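Long-range contact in PHB depolymerase (Penicillium funiculosum, PDB 2D81), which hydrolyses the biopolyester poly(3-hydroxybutyrate), probably through the serine-esterase chemistry of its circularly permuted alpha/beta hydrolase fold: residues His135-Asn147 against Ser239-Ala251. Residues are numbered along the deposited sequence; the frame is centred on the assembly and turned at random.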
ATOM      1  N   HIS A 135       1.630  -7.696  14.436  1.00  8.14           N
ATOM      2  CA  HIS A 135       0.999  -7.380  13.166  1.00  8.37           C
ATOM      3  C   HIS A 135      -0.099  -6.331  13.350  1.00  7.44           C
ATOM      4  O   HIS A 135      -1.225  -6.650  13.728  1.00  8.07           O
ATOM      5  CB  HIS A 135       0.401  -8.640  12.549  1.00 11.30           C
ATOM      6  CG  HIS A 135       0.090  -8.496  11.095  1.00 12.11           C
ATOM      7  ND1 HIS A 135       1.072  -8.410  10.131  1.00 14.34           N
ATOM      8  CD2 HIS A 135      -1.090  -8.384  10.442  1.00 12.55           C
ATOM      9  CE1 HIS A 135       0.509  -8.250   8.947  1.00 13.79           C
ATOM     10  NE2 HIS A 135      -0.802  -8.230   9.109  1.00 13.34           N
ATOM     11  N   THR A 136       0.243  -5.077  13.075  1.00  6.99           N
ATOM     12  CA  THR A 136      -0.671  -3.962  13.266  1.00  7.56           C
ATOM     13  C   THR A 136      -0.034  -2.752  12.588  1.00  7.37           C
ATOM     14  O   THR A 136       1.178  -2.744  12.354  1.00  7.51           O
ATOM     15  CB  THR A 136      -0.865  -3.676  14.775  1.00  6.74           C
ATOM     16  OG1 THR A 136      -1.964  -2.774  14.959  1.00  8.36           O
ATOM     17  CG2 THR A 136       0.396  -3.057  15.368  1.00  7.91           C
ATOM     18  N   PHE A 137      -0.831  -1.740  12.257  1.00  6.03           N
ATOM     19  CA  PHE A 137      -0.262  -0.520  11.690  1.00  6.53           C
ATOM     20  C   PHE A 137       0.325   0.330  12.813  1.00  6.93           C
ATOM     21  O   PHE A 137      -0.376   0.687  13.755  1.00  6.87           O
ATOM     22  CB  PHE A 137      -1.320   0.297  10.947  1.00  7.08           C
ATOM     23  CG  PHE A 137      -0.730   1.336  10.039  1.00  7.34           C
ATOM     24  CD1 PHE A 137      -0.555   1.074   8.684  1.00  7.76           C
ATOM     25  CD2 PHE A 137      -0.283   2.549  10.550  1.00  6.80           C
ATOM     26  CE1 PHE A 137       0.060   2.001   7.854  1.00  6.77           C
ATOM     27  CE2 PHE A 137       0.337   3.487   9.724  1.00  9.44           C
ATOM     28  CZ  PHE A 137       0.508   3.208   8.370  1.00  8.82           C
ATOM     29  N   PRO A 138       1.619   0.676  12.718  1.00  7.48           N
ATOM     30  CA  PRO A 138       2.282   1.486  13.746  1.00  5.96           C
ATOM     31  C   PRO A 138       2.033   2.994  13.665  1.00  7.03           C
ATOM     32  O   PRO A 138       2.376   3.634  12.671  1.00  6.07           O
ATOM     33  CB  PRO A 138       3.752   1.144  13.545  1.00  7.32           C
ATOM     34  CG  PRO A 138       3.838   1.027  12.046  1.00  7.53           C
ATOM     35  CD  PRO A 138       2.584   0.234  11.690  1.00  6.53           C
ATOM     36  N   THR A 139       1.453   3.555  14.723  1.00  7.22           N
ATOM     37  CA  THR A 139       1.357   5.009  14.853  1.00  7.10           C
ATOM     38  C   THR A 139       1.949   5.430  16.195  1.00  7.60           C
ATOM     39  O   THR A 139       2.411   4.590  16.965  1.00  7.41           O
ATOM     40  CB  THR A 139      -0.103   5.488  14.793  1.00  7.31           C
ATOM     41  OG1 THR A 139      -0.729   5.298  16.067  1.00  6.86           O
ATOM     42  CG2 THR A 139      -0.874   4.698  13.745  1.00  6.72           C
ATOM     43  N   ASP A 140       1.937   6.729  16.478  1.00  7.65           N
ATOM     44  CA  ASP A 140       2.421   7.205  17.768  1.00  7.58           C
ATOM     45  C   ASP A 140       1.345   7.976  18.520  1.00  8.30           C
ATOM     46  O   ASP A 140       1.644   8.823  19.359  1.00  7.28           O
ATOM     47  CB  ASP A 140       3.668   8.074  17.577  1.00  7.76           C
ATOM     48  CG  ASP A 140       3.372   9.387  16.879  1.00  9.88           C
ATOM     49  OD1 ASP A 140       2.395   9.454  16.098  1.00  9.30           O
ATOM     50  OD2 ASP A 140       4.132  10.353  17.103  1.00  9.75           O
ATOM     51  N   PHE A 141       0.087   7.674  18.220  1.00  7.74           N
ATOM     52  CA  PHE A 141      -1.022   8.278  18.942  1.00  9.46           C
ATOM     53  C   PHE A 141      -2.156   7.288  19.182  1.00 10.58           C
ATOM     54  O   PHE A 141      -2.217   6.227  18.558  1.00  9.13           O
ATOM     55  CB  PHE A 141      -1.528   9.517  18.191  1.00  9.14           C
ATOM     56  CG  PHE A 141      -2.054   9.231  16.810  1.00 10.16           C
ATOM     57  CD1 PHE A 141      -3.421   9.093  16.589  1.00 12.01           C
ATOM     58  CD2 PHE A 141      -1.185   9.110  15.729  1.00 11.10           C
ATOM     59  CE1 PHE A 141      -3.918   8.843  15.307  1.00  9.22           C
ATOM     60  CE2 PHE A 141      -1.672   8.860  14.446  1.00  9.72           C
ATOM     61  CZ  PHE A 141      -3.041   8.726  14.236  1.00  9.87           C
ATOM     62  N   ASN A 142      -3.042   7.640  20.108  1.00 10.71           N
ATOM     63  CA  ASN A 142      -4.115   6.750  20.532  1.00 11.43           C
ATOM     64  C   ASN A 142      -5.365   6.959  19.684  1.00 12.81           C
ATOM     65  O   ASN A 142      -6.350   7.546  20.137  1.00 12.66           O
ATOM     66  CB  ASN A 142      -4.427   7.000  22.012  1.00 13.83           C
ATOM     67  CG  ASN A 142      -3.292   6.577  22.923  1.00 15.77           C
ATOM     68  OD1 ASN A 142      -3.104   7.138  24.005  1.00 21.17           O
ATOM     69  ND2 ASN A 142      -2.533   5.575  22.496  1.00 14.97           N
ATOM     70  N   GLY A 143      -5.312   6.478  18.446  1.00 11.47           N
ATOM     71  CA  GLY A 143      -6.461   6.577  17.568  1.00 10.24           C
ATOM     72  C   GLY A 143      -7.675   5.866  18.134  1.00  9.63           C
ATOM     73  O   GLY A 143      -7.548   4.844  18.809  1.00  9.07           O
ATOM     74  N   ALA A 144      -8.857   6.406  17.859  1.00  9.19           N
ATOM     75  CA  ALA A 144     -10.094   5.862  18.410  1.00  9.68           C
ATOM     76  C   ALA A 144     -10.237   4.371  18.116  1.00  8.73           C
ATOM     77  O   ALA A 144     -10.257   3.959  16.962  1.00  9.68           O
ATOM     78  CB  ALA A 144     -11.292   6.620  17.842  1.00  8.69           C
ATOM     79  N   GLY A 145     -10.335   3.566  19.170  1.00  9.46           N
ATOM     80  CA  GLY A 145     -10.595   2.148  18.994  1.00  8.90           C
ATOM     81  C   GLY A 145      -9.376   1.305  18.650  1.00  8.97           C
ATOM     82  O   GLY A 145      -9.506   0.111  18.368  1.00  8.99           O
ATOM     83  N   ASP A 146      -8.194   1.916  18.675  1.00  8.39           N
ATOM     84  CA  ASP A 146      -6.952   1.200  18.389  1.00  7.61           C
ATOM     85  C   ASP A 146      -6.799  -0.019  19.291  1.00  7.27           C
ATOM     86  O   ASP A 146      -7.170   0.018  20.463  1.00  7.92           O
ATOM     87  CB  ASP A 146      -5.734   2.110  18.599  1.00  7.83           C
ATOM     88  CG  ASP A 146      -5.429   2.991  17.396  1.00  9.31           C
ATOM     89  OD1 ASP A 146      -4.333   3.589  17.376  1.00 10.08           O
ATOM     90  OD2 ASP A 146      -6.269   3.090  16.475  1.00  8.52           O
ATOM     91  N   ASN A 147      -6.238  -1.093  18.745  1.00  7.27           N
ATOM     92  CA  ASN A 147      -5.815  -2.225  19.560  1.00  8.30           C
ATOM     93  C   ASN A 147      -4.413  -1.971  20.097  1.00  8.49           C
ATOM     94  O   ASN A 147      -3.677  -1.132  19.573  1.00  8.81           O
ATOM     95  CB  ASN A 147      -5.812  -3.513  18.733  1.00  9.41           C
ATOM     96  CG  ASN A 147      -5.011  -3.377  17.456  1.00  7.88           C
ATOM     97  OD1 ASN A 147      -5.406  -2.653  16.543  1.00  7.84           O
ATOM     98  ND2 ASN A 147      -3.874  -4.067  17.385  1.00  6.07           N
ATOM     99  N   SER A 239     -14.224   4.385   8.852  1.00  9.74           N
ATOM    100  CA  SER A 239     -13.173   5.317   8.457  1.00 10.60           C
ATOM    101  C   SER A 239     -11.921   5.218   9.327  1.00  9.11           C
ATOM    102  O   SER A 239     -11.065   6.097   9.286  1.00  7.90           O
ATOM    103  CB  SER A 239     -13.701   6.754   8.497  1.00 13.16           C
ATOM    104  OG  SER A 239     -14.025   7.142   9.821  1.00 15.00           O
ATOM    105  N   ARG A 240     -11.797   4.148  10.103  1.00  9.90           N
ATOM    106  CA  ARG A 240     -10.689   4.061  11.045  1.00 11.40           C
ATOM    107  C   ARG A 240      -9.302   3.984  10.413  1.00  9.70           C
ATOM    108  O   ARG A 240      -8.343   4.513  10.974  1.00 10.23           O
ATOM    109  CB  ARG A 240     -10.892   2.889  12.009  1.00 13.98           C
ATOM    110  CG  ARG A 240     -11.988   3.140  13.034  1.00 19.16           C
ATOM    111  CD  ARG A 240     -11.892   2.173  14.205  1.00 22.04           C
ATOM    112  NE  ARG A 240     -12.985   2.348  15.157  1.00 27.05           N
ATOM    113  CZ  ARG A 240     -13.223   3.469  15.833  1.00 30.03           C
ATOM    114  NH1 ARG A 240     -12.442   4.528  15.667  1.00 32.22           N
ATOM    115  NH2 ARG A 240     -14.242   3.530  16.679  1.00 31.95           N
ATOM    116  N   PHE A 241      -9.167   3.346   9.255  1.00  9.27           N
ATOM    117  CA  PHE A 241      -7.853   3.323   8.622  1.00  7.06           C
ATOM    118  C   PHE A 241      -7.534   4.716   8.092  1.00  7.98           C
ATOM    119  O   PHE A 241      -6.414   5.210   8.235  1.00  9.43           O
ATOM    120  CB  PHE A 241      -7.792   2.317   7.467  1.00  7.42           C
ATOM    121  CG  PHE A 241      -6.393   2.068   6.956  1.00  5.76           C
ATOM    122  CD1 PHE A 241      -5.596   1.075   7.519  1.00  6.47           C
ATOM    123  CD2 PHE A 241      -5.864   2.851   5.935  1.00  7.96           C
ATOM    124  CE1 PHE A 241      -4.287   0.866   7.070  1.00  7.46           C
ATOM    125  CE2 PHE A 241      -4.559   2.650   5.481  1.00  8.96           C
ATOM    126  CZ  PHE A 241      -3.771   1.658   6.049  1.00  6.99           C
ATOM    127  N   ILE A 242      -8.527   5.351   7.483  1.00  8.77           N
ATOM    128  CA  ILE A 242      -8.343   6.680   6.918  1.00  9.81           C
ATOM    129  C   ILE A 242      -7.914   7.685   7.984  1.00 11.72           C
ATOM    130  O   ILE A 242      -7.088   8.562   7.722  1.00 13.38           O
ATOM    131  CB  ILE A 242      -9.646   7.163   6.242  1.00 10.63           C
ATOM    132  CG1 ILE A 242      -9.942   6.275   5.029  1.00 10.01           C
ATOM    133  CG2 ILE A 242      -9.519   8.630   5.826  1.00  8.11           C
ATOM    134  CD1 ILE A 242     -11.348   6.411   4.491  1.00 13.33           C
ATOM    135  N   GLN A 243      -8.462   7.549   9.187  1.00 10.83           N
ATOM    136  CA  GLN A 243      -8.251   8.547  10.232  1.00 14.47           C
ATOM    137  C   GLN A 243      -7.170   8.186  11.247  1.00 14.21           C
ATOM    138  O   GLN A 243      -6.460   9.065  11.737  1.00 15.39           O
ATOM    139  CB  GLN A 243      -9.559   8.813  10.978  1.00 14.73           C
ATOM    140  CG  GLN A 243     -10.659   9.401  10.114  1.00 19.99           C
ATOM    141  CD  GLN A 243     -11.914   9.695  10.909  1.00 23.29           C
ATOM    142  OE1 GLN A 243     -12.477   8.809  11.552  1.00 25.62           O
ATOM    143  NE2 GLN A 243     -12.360  10.946  10.868  1.00 26.70           N
ATOM    144  N   ASN A 244      -7.051   6.901  11.566  1.00 11.76           N
ATOM    145  CA  ASN A 244      -6.206   6.467  12.678  1.00  9.89           C
ATOM    146  C   ASN A 244      -4.751   6.172  12.301  1.00  8.37           C
ATOM    147  O   ASN A 244      -3.917   5.972  13.182  1.00  7.85           O
ATOM    148  CB  ASN A 244      -6.807   5.221  13.338  1.00 12.43           C
ATOM    149  CG  ASN A 244      -8.015   5.532  14.206  1.00 15.31           C
ATOM    150  OD1 ASN A 244      -8.761   6.474  13.946  1.00 13.98           O
ATOM    151  ND2 ASN A 244      -8.221   4.720  15.235  1.00 16.76           N
ATOM    152  N   THR A 245      -4.446   6.139  11.005  1.00  5.99           N
ATOM    153  CA  THR A 245      -3.108   5.758  10.562  1.00  6.91           C
ATOM    154  C   THR A 245      -2.125   6.921  10.589  1.00  7.37           C
ATOM    155  O   THR A 245      -0.919   6.715  10.718  1.00  8.59           O
ATOM    156  CB  THR A 245      -3.125   5.175   9.139  1.00  7.42           C
ATOM    157  OG1 THR A 245      -3.841   6.058   8.268  1.00  9.12           O
ATOM    158  CG2 THR A 245      -3.781   3.798   9.137  1.00  7.08           C
ATOM    159  N   GLY A 246      -2.636   8.140  10.451  1.00  6.63           N
ATOM    160  CA  GLY A 246      -1.774   9.302  10.578  1.00  7.25           C
ATOM    161  C   GLY A 246      -1.187   9.858   9.290  1.00  5.79           C
ATOM    162  O   GLY A 246      -0.405  10.807   9.337  1.00  6.13           O
ATOM    163  N   TYR A 247      -1.550   9.290   8.142  1.00  6.58           N
ATOM    164  CA  TYR A 247      -1.078   9.832   6.866  1.00  6.17           C
ATOM    165  C   TYR A 247      -1.539  11.272   6.688  1.00  5.50           C
ATOM    166  O   TYR A 247      -0.775  12.128   6.233  1.00  5.76           O
ATOM    167  CB  TYR A 247      -1.604   9.023   5.678  1.00  7.74           C
ATOM    168  CG  TYR A 247      -1.039   7.632   5.529  1.00  6.81           C
ATOM    169  CD1 TYR A 247      -1.674   6.536   6.102  1.00  6.92           C
ATOM    170  CD2 TYR A 247       0.115   7.406   4.776  1.00  8.37           C
ATOM    171  CE1 TYR A 247      -1.184   5.246   5.925  1.00  7.96           C
ATOM    172  CE2 TYR A 247       0.617   6.122   4.596  1.00  7.34           C
ATOM    173  CZ  TYR A 247      -0.040   5.046   5.171  1.00  7.86           C
ATOM    174  OH  TYR A 247       0.435   3.772   4.984  1.00  8.05           O
ATOM    175  N   ASN A 248      -2.797  11.529   7.031  1.00  5.12           N
ATOM    176  CA  ASN A 248      -3.408  12.812   6.717  1.00  6.25           C
ATOM    177  C   ASN A 248      -2.744  13.953   7.473  1.00  6.38           C
ATOM    178  O   ASN A 248      -2.682  15.075   6.973  1.00  7.74           O
ATOM    179  CB  ASN A 248      -4.908  12.787   7.027  1.00  7.24           C
ATOM    180  CG  ASN A 248      -5.647  11.737   6.227  1.00  9.37           C
ATOM    181  OD1 ASN A 248      -5.171  11.294   5.182  1.00  8.20           O
ATOM    182  ND2 ASN A 248      -6.821  11.343   6.705  1.00 10.30           N
ATOM    183  N   LYS A 249      -2.245  13.664   8.673  1.00  6.82           N
ATOM    184  CA  LYS A 249      -1.553  14.670   9.476  1.00  8.25           C
ATOM    185  C   LYS A 249      -0.356  15.240   8.724  1.00  8.76           C
ATOM    186  O   LYS A 249      -0.091  16.443   8.778  1.00  7.96           O
ATOM    187  CB  LYS A 249      -1.076  14.060  10.797  1.00  9.88           C
ATOM    188  CG  LYS A 249      -2.197  13.536  11.678  1.00 11.21           C
ATOM    189  CD  LYS A 249      -1.654  12.973  12.980  1.00 12.75           C
ATOM    190  CE  LYS A 249      -2.778  12.494  13.879  1.00 17.04           C
ATOM    191  NZ  LYS A 249      -3.704  13.604  14.242  1.00 18.74           N
ATOM    192  N   TRP A 250       0.367  14.369   8.026  1.00  7.10           N
ATOM    193  CA  TRP A 250       1.521  14.788   7.242  1.00  7.46           C
ATOM    194  C   TRP A 250       1.120  15.402   5.904  1.00  7.16           C
ATOM    195  O   TRP A 250       1.697  16.402   5.470  1.00  5.74           O
ATOM    196  CB  TRP A 250       2.464  13.600   7.013  1.00  6.89           C
ATOM    197  CG  TRP A 250       3.194  13.192   8.252  1.00  6.32           C
ATOM    198  CD1 TRP A 250       2.829  12.227   9.150  1.00  7.15           C
ATOM    199  CD2 TRP A 250       4.388  13.789   8.769  1.00  7.39           C
ATOM    200  NE1 TRP A 250       3.723  12.190  10.198  1.00  6.45           N
ATOM    201  CE2 TRP A 250       4.690  13.140   9.988  1.00  8.24           C
ATOM    202  CE3 TRP A 250       5.234  14.816   8.321  1.00  9.37           C
ATOM    203  CZ2 TRP A 250       5.802  13.482  10.764  1.00  9.96           C
ATOM    204  CZ3 TRP A 250       6.340  15.157   9.095  1.00  9.66           C
ATOM    205  CH2 TRP A 250       6.612  14.491  10.303  1.00  9.83           C
ATOM    206  N   ALA A 251       0.131  14.803   5.249  1.00  5.92           N
ATOM    207  CA  ALA A 251      -0.348  15.315   3.971  1.00  6.23           C
ATOM    208  C   ALA A 251      -0.803  16.764   4.119  1.00  7.53           C
ATOM    209  O   ALA A 251      -0.582  17.590   3.227  1.00  6.67           O
ATOM    210  CB  ALA A 251      -1.502  14.457   3.466  1.00  7.96           C
TER
HETATM  211  O   HOH W   1      -3.619   5.555  15.892  1.00  8.66           O
HETATM  212  O   HOH W   2      -9.066   8.942  16.366  1.00 11.87           O
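The ring of F137 turns one side to T245, F241 and Y247 of 239-251. With CG anti to the backbone N (chi1 -164°), it swings out from strand 137-139 so that CG2 of T245 sits over the centre of one face, 4.0 Å from the ring centroid. F241 points its ring edge at the F137 face in an offset T-shaped pair, planes 81° apart, while CE1 of Y247 packs 3.6 Å from F137 CZ. The same T245 methyl lies over the F241 ring, wedged between two phenylalanines, and T245 OG1 bonds F241 O. A leucine at F137 would probably cost the T245 methyl one of its two ring faces and leave the F241 edge without its aromatic partner.

F141 has CG between its backbone N and carbonyl carbon (chi1 61°), turning the ring's far end to the 244-246 backbone: CZ lies 3.1 Å from N244 O, and G246 N sits at the ring edge. K249 crosses one face, CE 3.9 Å from the centroid and NZ a cation-pi partner; T139 OG1 and a water lie over the opposite face, toward its rim. That water also donates to T139 OG1, which bonds S158 O and weakly accepts F141 N.

The type II turn from G143 to D146 closes around the N244 amide. Its ND2 donates to A144 O, from above the carbonyl plane, and to D146 OD2 on its syn side but tilted out of the carboxylate plane, both at 2.8 Å, fixing the rotation of the amide.

Y247 reaches S16 on central strand 13-18 and packs on Y260, and W250 lies on helix 164-173. Strand 137-139 pairs in parallel with 157-159; the contact thus joins 137-146, which follows ligand-contacting H135, to the two short helices before strand 256-260.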